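PDB 1U5Y: tumor necrosis factor ligand superfamily member 13 from Mus musculus, which acts as a secreted homotrimeric cytokine that binds the receptors TACI and BCMA and takes part in regulating tumor cell growth. Local coordinates for residues W48-Y53 and H108-D113; V72-Q77 and D113-K118; H5-L10 and L32-G37. All coordinates share one frame; numbering follows the deposited sequence.

How the interactions relate
All three contacts join antiparallel strands of the TNF homology domain. Interactions 1 and 2 are the closest pair, their centres about 11 Å apart: D113 belongs to both, and L109 CD2 of the first lies 3.5 Å from R74 CD of the second. Interaction 3 lies about 13 Å from interaction 1 between centres and touches it through W48 N and G37 O, a probable hydrogen bond of 2.9 Å. Interactions 2 and 3 are separate, with nearest atoms about 7 Å apart, although strands 24-34 and 114-119 are neighbours. Interactions 1 and 3 also reach across the trimer interface, where R34 of one subunit packs on I52 of another; interaction 2 stays within its own subunit.

Interaction 1: W48-Y53 and H108-D113; sequences WDTGIY and HLHQGD
L109 and Y53 pack together where the end of strand 99-109 runs antiparallel to the start of strand 51-61, at one end of the jelly-roll β-sandwich of the TNF homology domain. This is the tight part of the contact. CD1 of L109 lies 3.7 Å from Y53 CD2, and V47 of strand 44-47 also covers the leucine. The branched apolar leucine suits this buried place; tyrosine adds a broad ring, whose polar end is satisfied when OH donates to D49 O at 2.6 Å, the acceptor lying in the ring plane.

Beside them G51 N bonds to L109 O and L109 N to G51 O, each at 2.8 Å. G51 has a phi of 156°, which a residue without a CB adopts easily, since there is nothing to press on the carbonyl oxygen of T50.

On the opposite face, the H108 ring meets I52 CG1 with its edge, CD2 to CG1 being 3.8 Å. Here L32 and R34 of a second subunit pack on H108 and I52 respectively. The contact loosens toward the type II turn H110-D113, where G112 takes the positive phi of the third turn position and Q111 is solvent-exposed. T50 still grips this turn: its OG1 sits beside its own backbone N (chi1 -62°) and accepts Q111 N at 2.9 Å, with an N-H...O angle of 165°.

Interaction 2: V72-Q77 and D113-K118; sequences VSREGQ and DIITVK
R74 CB lies 3.7 Å from CD1 of I115, the residue across from it in a non-hydrogen-bonded pair. CG follows anti to the backbone N (chi1 161°) and passes 3.7 Å from D113 CG, while CD packs against L109. The chain then bends at chi3. NE makes at most a long ion pair of doubtful geometry with D113 OD1, whose more definite bond is from H110 N. Q77 OE1 lies at the guanidinium edge, and the tip, NH2, finds its stronger partner in E81, with which it forms a salt bridge. Arginine suits the spot because its apolar stem can cover isoleucine while its charge reaches E81 on the neighbouring strand 79-89.

The strands belong to the outer sheet of the TNF jelly roll, with 67-76 beside 114-119 and strand 44-47 flanking the latter on its other edge. V72, I115 and V117 face the sandwich interior, where L55 and S57 of strand 51-61 meet them; V72 CG2 and V117 CG2 are 4.0 Å apart, side by side. β-Branched residues fit such extended backbone.

The other face is mostly polar, with I114 among S73, E75 and T116. S73 OG donates weakly to T116 OG1 at 3.3 Å, and a water molecule bridges the pair T116 and E75: it lies 2.9 Å from T116 OG1 and donates to E75 OE2 at 3.0 Å.

Interaction 3: H5-L10 and L32-G37; sequences HSVLHL and LRRGRG
R34 spreads one face of its guanidinium over V7, with NH2 4.0 Å from V7 CG1. The two residues form a hydrogen-bonded pair in the β-hairpin of strands 7-16 and 24-34, part of the TNF jelly roll, and hydrogen bonds run from V7 N to R34 O and from R34 N to V7 O, both 3.0 Å. The arginine side chain leaves with CG anti to the backbone N and bends at chi3 (70°), which brings its flat end back to H5. There NE and NH2 grip a single atom, H5 O, each at 2.8 Å. The oxygen lies close to the guanidinium plane; NH2 comes in the carbonyl plane on a lone pair, whereas NE is tilted 26° from it.

Arginine suits this place because one planar group can cover a valine with its face and donate along its edge. NH2 also bonds to L140 O of the third subunit, so the same group links the hairpin to that neighbour. H5 itself meets the H5 rings of both other subunits and is held by K139 O through ND1.

Along the strands, H9 N donates to L32 O at 3.1 Å, while ND1 of H9 bonds to Y56 OH. On the face turned away from R34, exposed R33 runs alongside buried L8 in the same direction, its aliphatic stem covering the leucine: R33 CB is 3.9 Å from L8 CD1.

Interaction 1: W48-Y53 and H108-D113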
loop_
_atom_site.group_PDB
_atom_site.type_symbol
_atom_site.label_atom_id
_atom_site.label_comp_id
_atom_site.label_asym_id
_atom_site.label_seq_id
_atom_site.Cartn_x
_atom_site.Cartn_y
_atom_site.Cartn_z
ATOM N N TRP A 48 2.110 23.048 -5.055
ATOM C CA TRP A 48 2.771 24.359 -5.069
ATOM C C TRP A 48 4.287 24.282 -4.987
ATOM O O TRP A 48 4.987 25.234 -5.326
ATOM C CB TRP A 48 2.284 25.193 -3.877
ATOM C CG TRP A 48 0.824 25.526 -3.942
ATOM C CD1 TRP A 48 -0.112 25.315 -2.971
ATOM C CD2 TRP A 48 0.129 26.127 -5.043
ATOM N NE1 TRP A 48 -1.345 25.755 -3.396
ATOM C CE2 TRP A 48 -1.224 26.261 -4.663
ATOM C CE3 TRP A 48 0.517 26.576 -6.320
ATOM C CZ2 TRP A 48 -2.188 26.820 -5.510
ATOM C CZ3 TRP A 48 -0.443 27.138 -7.157
ATOM C CH2 TRP A 48 -1.778 27.250 -6.749
ATOM N N ASP A 49 4.791 23.158 -4.496
ATOM C CA ASP A 49 6.219 22.962 -4.337
ATOM C C ASP A 49 6.651 21.790 -5.228
ATOM O O ASP A 49 6.265 20.631 -5.019
ATOM C CB ASP A 49 6.519 22.710 -2.862
ATOM C CG ASP A 49 7.977 22.848 -2.520
ATOM O OD1 ASP A 49 8.724 23.536 -3.245
ATOM O OD2 ASP A 49 8.469 22.292 -1.521
ATOM N N THR A 50 7.441 22.119 -6.235
ATOM C CA THR A 50 7.982 21.155 -7.164
ATOM C C THR A 50 8.859 20.158 -6.437
ATOM O O THR A 50 9.610 20.523 -5.565
ATOM C CB THR A 50 8.807 21.899 -8.212
ATOM O OG1 THR A 50 7.947 22.780 -8.936
ATOM C CG2 THR A 50 9.401 20.938 -9.269
ATOM N N GLY A 51 8.742 18.890 -6.799
ATOM C CA GLY A 51 9.545 17.861 -6.175
ATOM C C GLY A 51 8.947 16.473 -6.247
ATOM O O GLY A 51 7.979 16.205 -6.967
ATOM N N ILE A 52 9.553 15.588 -5.467
ATOM C CA ILE A 52 9.200 14.186 -5.462
ATOM C C ILE A 52 8.369 13.855 -4.250
ATOM O O ILE A 52 8.717 14.224 -3.133
ATOM C CB ILE A 52 10.454 13.329 -5.514
ATOM C CG1 ILE A 52 11.215 13.631 -6.816
ATOM C CG2 ILE A 52 10.061 11.837 -5.367
ATOM C CD1 ILE A 52 12.500 12.871 -6.976
ATOM N N TYR A 53 7.269 13.147 -4.500
ATOM C CA TYR A 53 6.273 12.878 -3.505
ATOM C C TYR A 53 5.852 11.437 -3.504
ATOM O O TYR A 53 5.633 10.838 -4.551
ATOM C CB TYR A 53 5.040 13.687 -3.780
ATOM C CG TYR A 53 5.172 15.165 -3.572
ATOM C CD1 TYR A 53 4.654 15.772 -2.419
ATOM C CD2 TYR A 53 5.764 15.981 -4.541
ATOM C CE1 TYR A 53 4.738 17.170 -2.234
ATOM C CE2 TYR A 53 5.833 17.359 -4.370
ATOM C CZ TYR A 53 5.320 17.941 -3.211
ATOM O OH TYR A 53 5.377 19.287 -3.027
ATOM N N HIS A 108 7.290 12.590 -9.582
ATOM C CA HIS A 108 7.719 13.964 -9.652
ATOM C C HIS A 108 6.502 14.830 -9.999
ATOM O O HIS A 108 5.876 14.622 -11.027
ATOM C CB HIS A 108 8.831 14.106 -10.700
ATOM C CG HIS A 108 9.560 15.412 -10.640
ATOM N ND1 HIS A 108 9.339 16.426 -11.541
ATOM C CD2 HIS A 108 10.518 15.862 -9.799
ATOM C CE1 HIS A 108 10.125 17.448 -11.256
ATOM N NE2 HIS A 108 10.850 17.132 -10.203
ATOM N N LEU A 109 6.198 15.795 -9.132
ATOM C CA LEU A 109 5.126 16.772 -9.321
ATOM C C LEU A 109 5.705 18.177 -9.388
ATOM O O LEU A 109 6.596 18.520 -8.618
ATOM C CB LEU A 109 4.146 16.684 -8.148
ATOM C CG LEU A 109 3.657 15.282 -7.814
ATOM C CD1 LEU A 109 2.721 15.288 -6.596
ATOM C CD2 LEU A 109 2.943 14.672 -9.023
ATOM N N HIS A 110 5.201 18.987 -10.315
ATOM C CA HIS A 110 5.645 20.377 -10.463
ATOM C C HIS A 110 4.631 21.288 -9.837
ATOM O O HIS A 110 3.445 20.961 -9.789
ATOM C CB HIS A 110 5.791 20.770 -11.941
ATOM C CG HIS A 110 6.576 19.785 -12.739
ATOM N ND1 HIS A 110 7.917 19.946 -13.006
ATOM C CD2 HIS A 110 6.216 18.605 -13.298
ATOM C CE1 HIS A 110 8.343 18.924 -13.728
ATOM N NE2 HIS A 110 7.334 18.090 -13.907
ATOM N N GLN A 111 5.091 22.447 -9.392
ATOM C CA GLN A 111 4.186 23.469 -8.903
ATOM C C GLN A 111 3.232 23.843 -10.045
ATOM O O GLN A 111 3.656 24.001 -11.202
ATOM C CB GLN A 111 4.960 24.680 -8.341
ATOM C CG GLN A 111 5.709 25.521 -9.333
ATOM C CD GLN A 111 6.542 26.631 -8.666
ATOM O OE1 GLN A 111 6.144 27.203 -7.639
ATOM N NE2 GLN A 111 7.696 26.935 -9.258
ATOM N N GLY A 112 1.946 23.944 -9.714
ATOM C CA GLY A 112 0.893 24.195 -10.685
ATOM C C GLY A 112 0.059 22.976 -11.045
ATOM O O GLY A 112 -1.087 23.120 -11.431
ATOM N N ASP A 113 0.637 21.785 -10.930
ATOM C CA ASP A 113 -0.062 20.539 -11.227
ATOM C C ASP A 113 -1.306 20.350 -10.379
ATOM O O ASP A 113 -1.344 20.711 -9.206
ATOM C CB ASP A 113 0.825 19.331 -10.924
ATOM C CG ASP A 113 1.961 19.168 -11.891
ATOM O OD1 ASP A 113 2.800 18.314 -11.563
ATOM O OD2 ASP A 113 2.117 19.810 -12.966
#

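Interaction 2: V72-Q77 and D113-K118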
loop_
_atom_site.group_PDB
_atom_site.type_symbol
_atom_site.label_atom_id
_atom_site.label_comp_id
_atom_site.label_asym_id
_atom_site.label_seq_id
_atom_site.Cartn_x
_atom_site.Cartn_y
_atom_site.Cartn_z
ATOM N N VAL A 72 -5.547 7.712 -10.091
ATOM C CA VAL A 72 -4.862 8.914 -9.645
ATOM C C VAL A 72 -4.057 9.450 -10.810
ATOM O O VAL A 72 -3.249 8.730 -11.391
ATOM C CB VAL A 72 -3.962 8.604 -8.440
ATOM C CG1 VAL A 72 -3.270 9.862 -7.935
ATOM C CG2 VAL A 72 -4.803 7.972 -7.317
ATOM N N SER A 73 -4.310 10.700 -11.176
ATOM C CA SER A 73 -3.645 11.337 -12.305
ATOM C C SER A 73 -3.224 12.747 -11.936
ATOM O O SER A 73 -3.754 13.342 -10.997
ATOM C CB SER A 73 -4.549 11.380 -13.566
ATOM O OG SER A 73 -5.830 10.846 -13.325
ATOM N N ARG A 74 -2.256 13.256 -12.690
ATOM C CA ARG A 74 -1.749 14.602 -12.553
ATOM C C ARG A 74 -2.049 15.402 -13.822
ATOM O O ARG A 74 -1.602 15.037 -14.900
ATOM C CB ARG A 74 -0.244 14.533 -12.350
ATOM C CG ARG A 74 0.472 15.819 -12.649
ATOM C CD ARG A 74 1.884 15.840 -12.162
ATOM N NE ARG A 74 2.686 14.787 -12.758
ATOM C CZ ARG A 74 3.251 14.850 -13.946
ATOM N NH1 ARG A 74 3.128 15.928 -14.724
ATOM N NH2 ARG A 74 3.947 13.807 -14.362
ATOM N N GLU A 75 -2.819 16.471 -13.696
ATOM C CA GLU A 75 -2.984 17.435 -14.785
ATOM C C GLU A 75 -1.917 18.514 -14.678
ATOM O O GLU A 75 -1.757 19.125 -13.623
ATOM C CB GLU A 75 -4.373 18.074 -14.740
ATOM C CG GLU A 75 -5.483 17.088 -15.066
ATOM C CD GLU A 75 -6.873 17.686 -14.984
ATOM O OE1 GLU A 75 -6.994 18.933 -14.923
ATOM O OE2 GLU A 75 -7.846 16.892 -14.988
ATOM N N GLY A 76 -1.192 18.729 -15.768
ATOM C CA GLY A 76 -0.192 19.763 -15.849
ATOM C C GLY A 76 0.409 19.805 -17.238
ATOM O O GLY A 76 0.384 18.808 -17.947
ATOM N N GLN A 77 0.932 20.969 -17.628
ATOM C CA GLN A 77 1.655 21.139 -18.893
ATOM C C GLN A 77 0.776 20.792 -20.088
ATOM O O GLN A 77 1.257 20.263 -21.087
ATOM C CB GLN A 77 2.953 20.309 -18.907
ATOM C CG GLN A 77 3.946 20.684 -17.814
ATOM C CD GLN A 77 3.699 19.964 -16.482
ATOM O OE1 GLN A 77 3.075 18.898 -16.435
ATOM N NE2 GLN A 77 4.199 20.549 -15.397
ATOM N N ASP A 113 0.637 21.785 -10.930
ATOM C CA ASP A 113 -0.062 20.539 -11.227
ATOM C C ASP A 113 -1.306 20.350 -10.379
ATOM O O ASP A 113 -1.344 20.711 -9.206
ATOM C CB ASP A 113 0.825 19.331 -10.924
ATOM C CG ASP A 113 1.961 19.168 -11.891
ATOM O OD1 ASP A 113 2.800 18.314 -11.563
ATOM O OD2 ASP A 113 2.117 19.810 -12.966
ATOM N N ILE A 114 -2.311 19.730 -10.972
ATOM C CA ILE A 114 -3.512 19.368 -10.250
ATOM C C ILE A 114 -3.513 17.861 -10.179
ATOM O O ILE A 114 -3.288 17.204 -11.190
ATOM C CB ILE A 114 -4.722 19.905 -11.006
ATOM C CG1 ILE A 114 -4.717 21.432 -10.940
ATOM C CG2 ILE A 114 -6.013 19.332 -10.458
ATOM C CD1 ILE A 114 -5.693 22.109 -11.910
ATOM N N ILE A 115 -3.767 17.322 -8.989
ATOM C CA ILE A 115 -3.928 15.902 -8.787
ATOM C C ILE A 115 -5.412 15.547 -8.630
ATOM O O ILE A 115 -6.117 16.179 -7.863
ATOM C CB ILE A 115 -3.147 15.442 -7.557
ATOM C CG1 ILE A 115 -1.696 15.958 -7.598
ATOM C CG2 ILE A 115 -3.158 13.929 -7.469
ATOM C CD1 ILE A 115 -0.870 15.454 -8.792
ATOM N N THR A 116 -5.865 14.522 -9.358
ATOM C CA THR A 116 -7.254 14.054 -9.310
ATOM C C THR A 116 -7.316 12.607 -8.786
ATOM O O THR A 116 -6.398 11.832 -9.008
ATOM C CB THR A 116 -7.872 14.092 -10.714
ATOM O OG1 THR A 116 -6.988 13.461 -11.655
ATOM C CG2 THR A 116 -8.016 15.532 -11.246
ATOM N N VAL A 117 -8.400 12.263 -8.087
ATOM C CA VAL A 117 -8.752 10.875 -7.812
ATOM C C VAL A 117 -10.167 10.632 -8.366
ATOM O O VAL A 117 -11.162 11.099 -7.813
ATOM C CB VAL A 117 -8.619 10.542 -6.311
ATOM C CG1 VAL A 117 -8.928 9.101 -6.032
ATOM C CG2 VAL A 117 -7.187 10.847 -5.831
ATOM N N LYS A 118 -10.235 9.914 -9.481
ATOM C CA LYS A 118 -11.492 9.593 -10.140
ATOM C C LYS A 118 -11.822 8.092 -10.083
ATOM O O LYS A 118 -10.941 7.246 -10.276
ATOM C CB LYS A 118 -11.394 10.036 -11.595
ATOM C CG LYS A 118 -11.075 11.522 -11.751
ATOM C CD LYS A 118 -11.599 12.096 -13.051
ATOM C CE LYS A 118 -10.627 13.120 -13.650
ATOM N NZ LYS A 118 -11.269 13.955 -14.724
HETATM O O HOH W 1 -7.196 13.983 -14.549
#

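Interaction 3: H5-L10 and L32-G37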
loop_
_atom_site.group_PDB
_atom_site.type_symbol
_atom_site.label_atom_id
_atom_site.label_comp_id
_atom_site.label_asym_id
_atom_site.label_seq_id
_atom_site.Cartn_x
_atom_site.Cartn_y
_atom_site.Cartn_z
ATOM N N HIS A 5 9.736 17.317 6.298
ATOM C CA HIS A 5 8.999 17.050 5.037
ATOM C C HIS A 5 7.563 17.627 5.022
ATOM O O HIS A 5 6.850 17.510 6.005
ATOM C CB HIS A 5 8.848 15.519 4.823
ATOM C CG HIS A 5 10.139 14.755 4.673
ATOM N ND1 HIS A 5 10.358 13.877 3.630
ATOM C CD2 HIS A 5 11.245 14.683 5.455
ATOM C CE1 HIS A 5 11.550 13.322 3.761
ATOM N NE2 HIS A 5 12.110 13.797 4.859
ATOM N N SER A 6 7.112 18.196 3.907
ATOM C CA SER A 6 5.687 18.531 3.779
ATOM C C SER A 6 4.794 17.253 3.651
ATOM O O SER A 6 5.145 16.284 2.983
ATOM C CB SER A 6 5.452 19.506 2.618
ATOM O OG SER A 6 4.234 19.240 1.931
ATOM N N VAL A 7 3.661 17.240 4.341
ATOM C CA VAL A 7 2.729 16.121 4.242
ATOM C C VAL A 7 1.274 16.545 4.363
ATOM O O VAL A 7 0.936 17.560 4.967
ATOM C CB VAL A 7 3.026 14.958 5.264
ATOM C CG1 VAL A 7 4.368 15.129 5.995
ATOM C CG2 VAL A 7 1.877 14.756 6.260
ATOM N N LEU A 8 0.415 15.727 3.786
ATOM C CA LEU A 8 -0.996 15.987 3.748
ATOM C C LEU A 8 -1.737 14.650 3.754
ATOM O O LEU A 8 -1.425 13.751 2.974
ATOM C CB LEU A 8 -1.322 16.776 2.480
ATOM C CG LEU A 8 -2.687 17.447 2.411
ATOM C CD1 LEU A 8 -2.821 18.545 3.445
ATOM C CD2 LEU A 8 -2.858 17.993 1.010
ATOM N N HIS A 9 -2.694 14.513 4.662
ATOM C CA HIS A 9 -3.573 13.368 4.663
ATOM C C HIS A 9 -4.970 13.906 4.589
ATOM O O HIS A 9 -5.352 14.751 5.388
ATOM C CB HIS A 9 -3.372 12.524 5.918
ATOM C CG HIS A 9 -4.209 11.280 5.967
ATOM N ND1 HIS A 9 -3.733 10.044 5.578
ATOM C CD2 HIS A 9 -5.478 11.073 6.394
ATOM C CE1 HIS A 9 -4.678 9.136 5.752
ATOM N NE2 HIS A 9 -5.739 9.730 6.266
ATOM N N LEU A 10 -5.733 13.381 3.635
ATOM C CA LEU A 10 -7.062 13.888 3.312
ATOM C C LEU A 10 -8.100 12.772 3.465
ATOM O O LEU A 10 -7.816 11.588 3.227
ATOM C CB LEU A 10 -7.114 14.454 1.889
ATOM C CG LEU A 10 -6.060 15.480 1.442
ATOM C CD1 LEU A 10 -5.856 15.421 -0.073
ATOM C CD2 LEU A 10 -6.430 16.881 1.844
ATOM N N LEU A 32 -4.533 16.231 8.516
ATOM C CA LEU A 32 -3.142 16.458 8.910
ATOM C C LEU A 32 -2.381 17.212 7.808
ATOM O O LEU A 32 -2.452 16.873 6.617
ATOM C CB LEU A 32 -2.418 15.124 9.165
ATOM C CG LEU A 32 -0.955 15.208 9.622
ATOM C CD1 LEU A 32 -0.858 15.923 10.969
ATOM C CD2 LEU A 32 -0.277 13.847 9.694
ATOM N N ARG A 33 -1.624 18.212 8.229
ATOM C CA ARG A 33 -0.839 19.009 7.325
ATOM C C ARG A 33 0.424 19.534 8.008
ATOM O O ARG A 33 0.364 20.086 9.097
ATOM C CB ARG A 33 -1.698 20.179 6.841
ATOM C CG ARG A 33 -1.004 21.145 5.868
ATOM C CD ARG A 33 -1.882 22.324 5.456
ATOM N NE ARG A 33 -2.913 22.605 6.473
ATOM C CZ ARG A 33 -4.231 22.439 6.314
ATOM N NH1 ARG A 33 -4.726 22.009 5.161
ATOM N NH2 ARG A 33 -5.063 22.713 7.313
ATOM N N ARG A 34 1.561 19.339 7.357
ATOM C CA ARG A 34 2.777 20.054 7.661
ATOM C C ARG A 34 3.289 20.655 6.362
ATOM O O ARG A 34 3.167 20.048 5.304
ATOM C CB ARG A 34 3.804 19.099 8.241
ATOM C CG ARG A 34 5.021 19.778 8.850
ATOM C CD ARG A 34 5.918 18.816 9.639
ATOM N NE ARG A 34 6.612 17.890 8.742
ATOM C CZ ARG A 34 7.038 16.664 9.072
ATOM N NH1 ARG A 34 6.899 16.170 10.307
ATOM N NH2 ARG A 34 7.649 15.933 8.154
ATOM N N GLY A 35 3.860 21.851 6.440
ATOM C CA GLY A 35 4.322 22.566 5.261
ATOM C C GLY A 35 3.174 23.098 4.409
ATOM O O GLY A 35 2.002 22.953 4.770
ATOM N N ARG A 36 3.537 23.711 3.275
ATOM C CA ARG A 36 2.615 24.445 2.406
ATOM C C ARG A 36 2.725 24.034 0.925
ATOM O O ARG A 36 2.103 24.645 0.045
ATOM C CB ARG A 36 2.896 25.946 2.563
ATOM C CG ARG A 36 2.083 26.867 1.655
ATOM C CD ARG A 36 2.819 27.315 0.374
ATOM N NE ARG A 36 1.920 27.530 -0.770
ATOM C CZ ARG A 36 1.101 28.581 -0.918
ATOM N NH1 ARG A 36 1.036 29.540 0.006
ATOM N NH2 ARG A 36 0.331 28.673 -2.000
ATOM N N GLY A 37 3.478 22.974 0.651
ATOM C CA GLY A 37 3.658 22.496 -0.709
ATOM C C GLY A 37 2.435 21.868 -1.355
ATOM O O GLY A 37 2.436 21.614 -2.560
#